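Local coordinates for rifamycin polyketide synthase (Amycolatopsis mediterranei, PDB 4LN9), which probably dehydrates the polyketide intermediate of the terminal module of the rifamycin assembly line, through a double-hotdog dehydratase domain, at residues Asn211-Phe216 against Val284-Arg289; Ala241-Thr246 against Asp290-Glu295. All blocks are in the same frame, centred on the assembly; numbering follows the deposited sequence.

In the fold
Both contacts belong to one half of the double-hotdog fold, their centres about 8 Å apart. Contact 1 pairs the start of strand 214-220 with the end of strand 279-285; contact 2 packs helix 236-251 on strand 291-297, the next strand along the sheet. Their segments alternate along the chain, and they touch: Ala285 O lies 2.8 Å from Ser293 N, a probable hydrogen bond, and Val284 CG1 meets Thr246 CG2 at 3.5 Å. Contact 1 lies near the surface, where the two strands meet loops; contact 2 is buried between sheet and helix. The same helix carries Asp240, probably the catalytic aspartate as in related dehydratases, hydrogen-bonded to His244, whose CB points away from segment 290-295.

Contact 1: Asn211-Phe216 against Val284-Arg289; sequences NTTETF and VAKPER
Thr215 and Val284 form an antiparallel hydrogen-bonded pair in the hotdog sheet, where strand 214-220 begins and strand 279-285 ends. Thr215 N gives its hydrogen to Val284 O at 2.8 Å, and Val284 N returns one to Thr215 O at 2.8 Å; both bonds are nearly straight (176° and 171°) and lie in the carbonyl planes. One residue earlier, Glu214 CA makes a CA-H...O contact with the same Val284 O.

Beyond this pair the chains separate and water bridges them. Water 1 accepts from Lys286 N and donates to Thr213 O and, at 2.7 Å, to Asn211 O, so that it links the two segments where no direct backbone bond joins them. Water 2 donates to Val284 O at 3.1 Å and is hydrogen-bonded to Thr215 OG1, which chi1 of -59° sets beside its own backbone N. Farther out, Lys286 runs alongside Thr213, its chain bent at chi2, and brings NZ to 3.6 Å from Thr213 CG2, the methyl branch.

Outside the pair, the two faces of the strands have different partners. Thr215 and Val284 turn their side chains to the face that meets helix 236-251, both touching Thr246. Glu214 points to the other face and forms salt bridges through OE2 with Arg283 and through OE1 with Arg207. Thr213 OG1, beside its backbone N, is hydrogen-bonded to Gly210 O.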
loop_
_atom_site.group_PDB
_atom_site.type_symbol
_atom_site.label_atom_id
_atom_site.label_comp_id
_atom_site.label_asym_id
_atom_site.label_seq_id
_atom_site.Cartn_x
_atom_site.Cartn_y
_atom_site.Cartn_z
ATOM N N ASN A 211 17.735 -20.843 -37.601
ATOM C CA ASN A 211 16.644 -20.656 -36.650
ATOM C C ASN A 211 16.351 -21.947 -35.894
ATOM O O ASN A 211 15.443 -22.005 -35.066
ATOM C CB ASN A 211 15.386 -20.166 -37.375
ATOM C CG ASN A 211 14.344 -19.600 -36.425
ATOM O OD1 ASN A 211 13.269 -20.174 -36.252
ATOM N ND2 ASN A 211 14.652 -18.459 -35.820
ATOM N N THR A 212 17.152 -22.972 -36.165
ATOM C CA THR A 212 16.982 -24.270 -35.530
ATOM C C THR A 212 18.067 -24.466 -34.467
ATOM O O THR A 212 18.184 -25.533 -33.862
ATOM C CB THR A 212 17.034 -25.399 -36.578
ATOM O OG1 THR A 212 16.835 -26.667 -35.940
ATOM C CG2 THR A 212 18.371 -25.397 -37.303
ATOM N N THR A 213 18.777 -23.378 -34.173
ATOM C CA THR A 213 19.795 -23.345 -33.127
ATOM C C THR A 213 19.212 -23.672 -31.752
ATOM O O THR A 213 18.264 -23.027 -31.303
ATOM C CB THR A 213 20.466 -21.957 -33.065
ATOM O OG1 THR A 213 21.274 -21.758 -34.232
ATOM C CG2 THR A 213 21.338 -21.838 -31.822
ATOM N N GLU A 214 19.829 -24.630 -31.065
ATOM C CA GLU A 214 19.600 -24.842 -29.635
ATOM C C GLU A 214 20.860 -24.494 -28.852
ATOM O O GLU A 214 21.959 -24.906 -29.220
ATOM C CB GLU A 214 19.241 -26.306 -29.367
ATOM C CG GLU A 214 18.023 -26.815 -30.117
ATOM C CD GLU A 214 17.835 -28.313 -29.962
ATOM O OE1 GLU A 214 18.575 -29.074 -30.619
ATOM O OE2 GLU A 214 16.963 -28.728 -29.170
ATOM N N THR A 215 20.687 -23.802 -27.729
ATOM C CA THR A 215 21.777 -23.585 -26.782
ATOM C C THR A 215 21.495 -24.318 -25.473
ATOM O O THR A 215 20.439 -24.138 -24.868
ATOM C CB THR A 215 21.966 -22.085 -26.483
ATOM O OG1 THR A 215 22.243 -21.382 -27.701
ATOM C CG2 THR A 215 23.112 -21.871 -25.506
ATOM N N PHE A 216 22.437 -25.158 -25.054
ATOM C CA PHE A 216 22.337 -25.862 -23.779
ATOM C C PHE A 216 23.374 -25.313 -22.804
ATOM O O PHE A 216 24.468 -24.925 -23.212
ATOM C CB PHE A 216 22.560 -27.362 -23.992
ATOM C CG PHE A 216 21.578 -27.988 -24.941
ATOM C CD1 PHE A 216 20.264 -28.197 -24.556
ATOM C CD2 PHE A 216 21.939 -28.269 -26.250
ATOM C CE1 PHE A 216 19.345 -28.735 -25.436
ATOM C CE2 PHE A 216 21.031 -28.832 -27.128
ATOM C CZ PHE A 216 19.725 -29.042 -26.728
ATOM N N VAL A 284 17.807 -23.344 -24.518
ATOM C CA VAL A 284 17.292 -22.113 -25.107
ATOM C C VAL A 284 17.186 -22.239 -26.624
ATOM O O VAL A 284 18.128 -22.680 -27.283
ATOM C CB VAL A 284 18.169 -20.898 -24.743
ATOM C CG1 VAL A 284 17.632 -19.639 -25.407
ATOM C CG2 VAL A 284 18.223 -20.719 -23.233
ATOM N N ALA A 285 16.007 -21.940 -27.164
ATOM C CA ALA A 285 15.777 -22.035 -28.605
ATOM C C ALA A 285 15.090 -20.800 -29.186
ATOM O O ALA A 285 14.699 -19.891 -28.453
ATOM C CB ALA A 285 14.982 -23.291 -28.936
ATOM N N LYS A 286 14.875 -20.816 -30.500
ATOM C CA LYS A 286 14.267 -19.691 -31.212
ATOM C C LYS A 286 12.946 -20.097 -31.861
ATOM O O LYS A 286 12.940 -20.724 -32.921
ATOM C CB LYS A 286 15.221 -19.168 -32.289
ATOM C CG LYS A 286 16.337 -18.286 -31.758
ATOM C CD LYS A 286 17.694 -18.738 -32.274
ATOM C CE LYS A 286 18.800 -17.794 -31.822
ATOM N NZ LYS A 286 20.125 -18.491 -31.770
ATOM N N PRO A 287 11.820 -19.638 -31.291
ATOM C CA PRO A 287 10.533 -19.796 -31.967
ATOM C C PRO A 287 10.421 -18.923 -33.222
ATOM O O PRO A 287 9.779 -19.319 -34.195
ATOM C CB PRO A 287 9.521 -19.342 -30.908
ATOM C CG PRO A 287 10.231 -19.485 -29.604
ATOM C CD PRO A 287 11.667 -19.169 -29.903
ATOM N N GLU A 288 10.969 -17.711 -33.158
ATOM C CA GLU A 288 11.073 -16.837 -34.329
ATOM C C GLU A 288 12.475 -16.232 -34.341
ATOM O O GLU A 288 13.258 -16.471 -33.423
ATOM C CB GLU A 288 10.023 -15.722 -34.257
ATOM C CG GLU A 288 8.639 -16.192 -33.836
ATOM C CD GLU A 288 7.890 -16.890 -34.956
ATOM O OE1 GLU A 288 7.991 -16.434 -36.115
ATOM O OE2 GLU A 288 7.183 -17.880 -34.673
ATOM N N ARG A 289 12.801 -15.466 -35.378
ATOM C CA ARG A 289 14.186 -15.044 -35.585
ATOM C C ARG A 289 14.642 -13.983 -34.587
ATOM O O ARG A 289 15.840 -13.779 -34.392
ATOM C CB ARG A 289 14.416 -14.563 -37.021
ATOM C CG ARG A 289 15.847 -14.747 -37.503
ATOM C CD ARG A 289 16.118 -13.962 -38.778
ATOM N NE ARG A 289 15.943 -14.782 -39.975
ATOM C CZ ARG A 289 15.838 -14.290 -41.206
ATOM N NH1 ARG A 289 15.906 -12.982 -41.406
ATOM N NH2 ARG A 289 15.651 -15.106 -42.234
HETATM O O HOH W 1 16.117 -22.687 -32.515
HETATM O O HOH W 2 19.768 -20.778 -29.128
#

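Contact 2: Ala241-Thr246 against Asp290-Glu295; sequences AALHST and DSLSLE
Leu294 CD2 touches two neighbouring residues of the helix, lying 4.2 Å from Ala242 CB and 4.2 Å from Leu243 CD2. This is helix-on-sheet packing in the hotdog fold, where a central helix lies against the inner face of a curved antiparallel sheet. The short helix and strand segments approach to 9.8 Å between axes and cross at 132°.

The apolar contacts are made by methyl groups. A chi1 of 167°, which swings CG to the far side from the Leu294 nitrogen, goes with CD2 being the methyl nearest the helix, where the side chain crosses that of Leu243 obliquely. Leu243 CD2 also comes to 4.4 Å from Leu292 CD1, so this one methyl touches both strand leucines. Leu292 CD1 in turn lies 4.2 Å from Thr246 OG1, one turn further along the helix.

No hydrogen bond crosses the interface; the polar groups at this level are served within the helix. Thr246 OG1 donates to Leu243 O at 2.7 Å, nearly in line with the carbonyl bond, and this occupies the hydroxyl that faces Leu292. Ser245 OG likewise donates to Ala242 O at 2.9 Å, but from 34° off the carbonyl plane.

Helix 236-251 spans several strands: Ala241 rests on Ile219 and Ser245 on Ala217, both of strand 214-220, and Leu243 on Leu310 of strand 303-313. Strand 291-297 lies between strands 279-285 and 303-313, its backbone bonded to both.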
loop_
_atom_site.group_PDB
_atom_site.type_symbol
_atom_site.label_atom_id
_atom_site.label_comp_id
_atom_site.label_asym_id
_atom_site.label_seq_id
_atom_site.Cartn_x
_atom_site.Cartn_y
_atom_site.Cartn_z
ATOM N N ALA A 241 21.296 -15.477 -16.229
ATOM C CA ALA A 241 22.362 -16.311 -16.775
ATOM C C ALA A 241 21.793 -17.398 -17.681
ATOM O O ALA A 241 22.385 -17.735 -18.706
ATOM C CB ALA A 241 23.184 -16.929 -15.653
ATOM N N ALA A 242 20.640 -17.939 -17.300
ATOM C CA ALA A 242 19.966 -18.939 -18.119
ATOM C C ALA A 242 19.787 -18.420 -19.540
ATOM O O ALA A 242 20.152 -19.090 -20.503
ATOM C CB ALA A 242 18.619 -19.308 -17.513
ATOM N N LEU A 243 19.436 -17.138 -19.648
ATOM C CA LEU A 243 19.163 -16.532 -20.947
ATOM C C LEU A 243 20.420 -15.965 -21.612
ATOM O O LEU A 243 20.568 -16.037 -22.833
ATOM C CB LEU A 243 18.092 -15.446 -20.817
ATOM C CG LEU A 243 16.677 -15.928 -20.487
ATOM C CD1 LEU A 243 15.830 -14.778 -19.965
ATOM C CD2 LEU A 243 16.026 -16.570 -21.703
ATOM N N HIS A 244 21.324 -15.402 -20.814
ATOM C CA HIS A 244 22.522 -14.780 -21.376
ATOM C C HIS A 244 23.619 -15.757 -21.729
ATOM O O HIS A 244 24.521 -15.419 -22.500
ATOM C CB HIS A 244 23.024 -13.607 -20.523
ATOM C CG HIS A 244 23.800 -14.018 -19.286
ATOM N ND1 HIS A 244 23.625 -13.404 -18.099
ATOM C CD2 HIS A 244 24.939 -14.811 -19.147
ATOM C CE1 HIS A 244 24.527 -13.872 -17.213
ATOM N NE2 HIS A 244 25.319 -14.747 -17.851
ATOM N N SER A 245 23.346 -17.041 -21.482
ATOM C CA SER A 245 24.164 -18.117 -22.036
ATOM C C SER A 245 24.247 -18.052 -23.562
ATOM O O SER A 245 25.281 -18.377 -24.147
ATOM C CB SER A 245 23.633 -19.483 -21.591
ATOM O OG SER A 245 22.417 -19.794 -22.249
ATOM N N THR A 246 23.186 -17.560 -24.196
ATOM C CA THR A 246 23.170 -17.387 -25.648
ATOM C C THR A 246 24.190 -16.347 -26.103
ATOM O O THR A 246 24.766 -16.458 -27.187
ATOM C CB THR A 246 21.774 -16.984 -26.165
ATOM O OG1 THR A 246 21.316 -15.818 -25.468
ATOM C CG2 THR A 246 20.780 -18.119 -25.963
ATOM N N ASP A 290 13.686 -13.336 -33.927
ATOM C CA ASP A 290 14.005 -12.264 -32.992
ATOM C C ASP A 290 13.672 -12.650 -31.556
ATOM O O ASP A 290 13.638 -11.794 -30.673
ATOM C CB ASP A 290 13.259 -10.983 -33.371
ATOM C CG ASP A 290 11.758 -11.113 -33.201
ATOM O OD1 ASP A 290 11.252 -12.255 -33.232
ATOM O OD2 ASP A 290 11.084 -10.074 -33.037
ATOM N N SER A 291 13.385 -13.928 -31.329
ATOM C CA SER A 291 12.877 -14.361 -30.028
ATOM C C SER A 291 13.563 -15.599 -29.448
ATOM O O SER A 291 14.186 -16.380 -30.167
ATOM C CB SER A 291 11.360 -14.549 -30.066
ATOM O OG SER A 291 10.989 -15.558 -30.989
ATOM N N LEU A 292 13.386 -15.788 -28.141
ATOM C CA LEU A 292 13.919 -16.946 -27.423
ATOM C C LEU A 292 12.799 -17.680 -26.684
ATOM O O LEU A 292 11.855 -17.055 -26.200
ATOM C CB LEU A 292 14.972 -16.500 -26.409
ATOM C CG LEU A 292 16.255 -15.869 -26.946
ATOM C CD1 LEU A 292 17.143 -15.452 -25.784
ATOM C CD2 LEU A 292 16.984 -16.841 -27.860
ATOM N N SER A 293 12.960 -18.987 -26.507
ATOM C CA SER A 293 12.165 -19.734 -25.536
ATOM C C SER A 293 13.110 -20.451 -24.584
ATOM O O SER A 293 14.281 -20.645 -24.902
ATOM C CB SER A 293 11.274 -20.753 -26.252
ATOM O OG SER A 293 12.056 -21.734 -26.912
ATOM N N LEU A 294 12.641 -20.741 -23.376
ATOM C CA LEU A 294 13.502 -21.330 -22.360
ATOM C C LEU A 294 12.765 -22.433 -21.609
ATOM O O LEU A 294 11.569 -22.321 -21.337
ATOM C CB LEU A 294 13.997 -20.257 -21.384
ATOM C CG LEU A 294 14.667 -20.735 -20.092
ATOM C CD1 LEU A 294 16.032 -21.340 -20.383
ATOM C CD2 LEU A 294 14.790 -19.593 -19.093
ATOM N N GLU A 295 13.460 -23.548 -21.385
ATOM C CA GLU A 295 13.039 -24.546 -20.405
ATOM C C GLU A 295 14.244 -24.869 -19.531
ATOM O O GLU A 295 15.362 -24.991 -20.030
ATOM C CB GLU A 295 12.551 -25.819 -21.115
ATOM C CG GLU A 295 11.922 -26.867 -20.201
ATOM C CD GLU A 295 11.203 -27.973 -20.965
ATOM O OE1 GLU A 295 11.827 -28.588 -21.857
ATOM O OE2 GLU A 295 10.029 -28.260 -20.641
#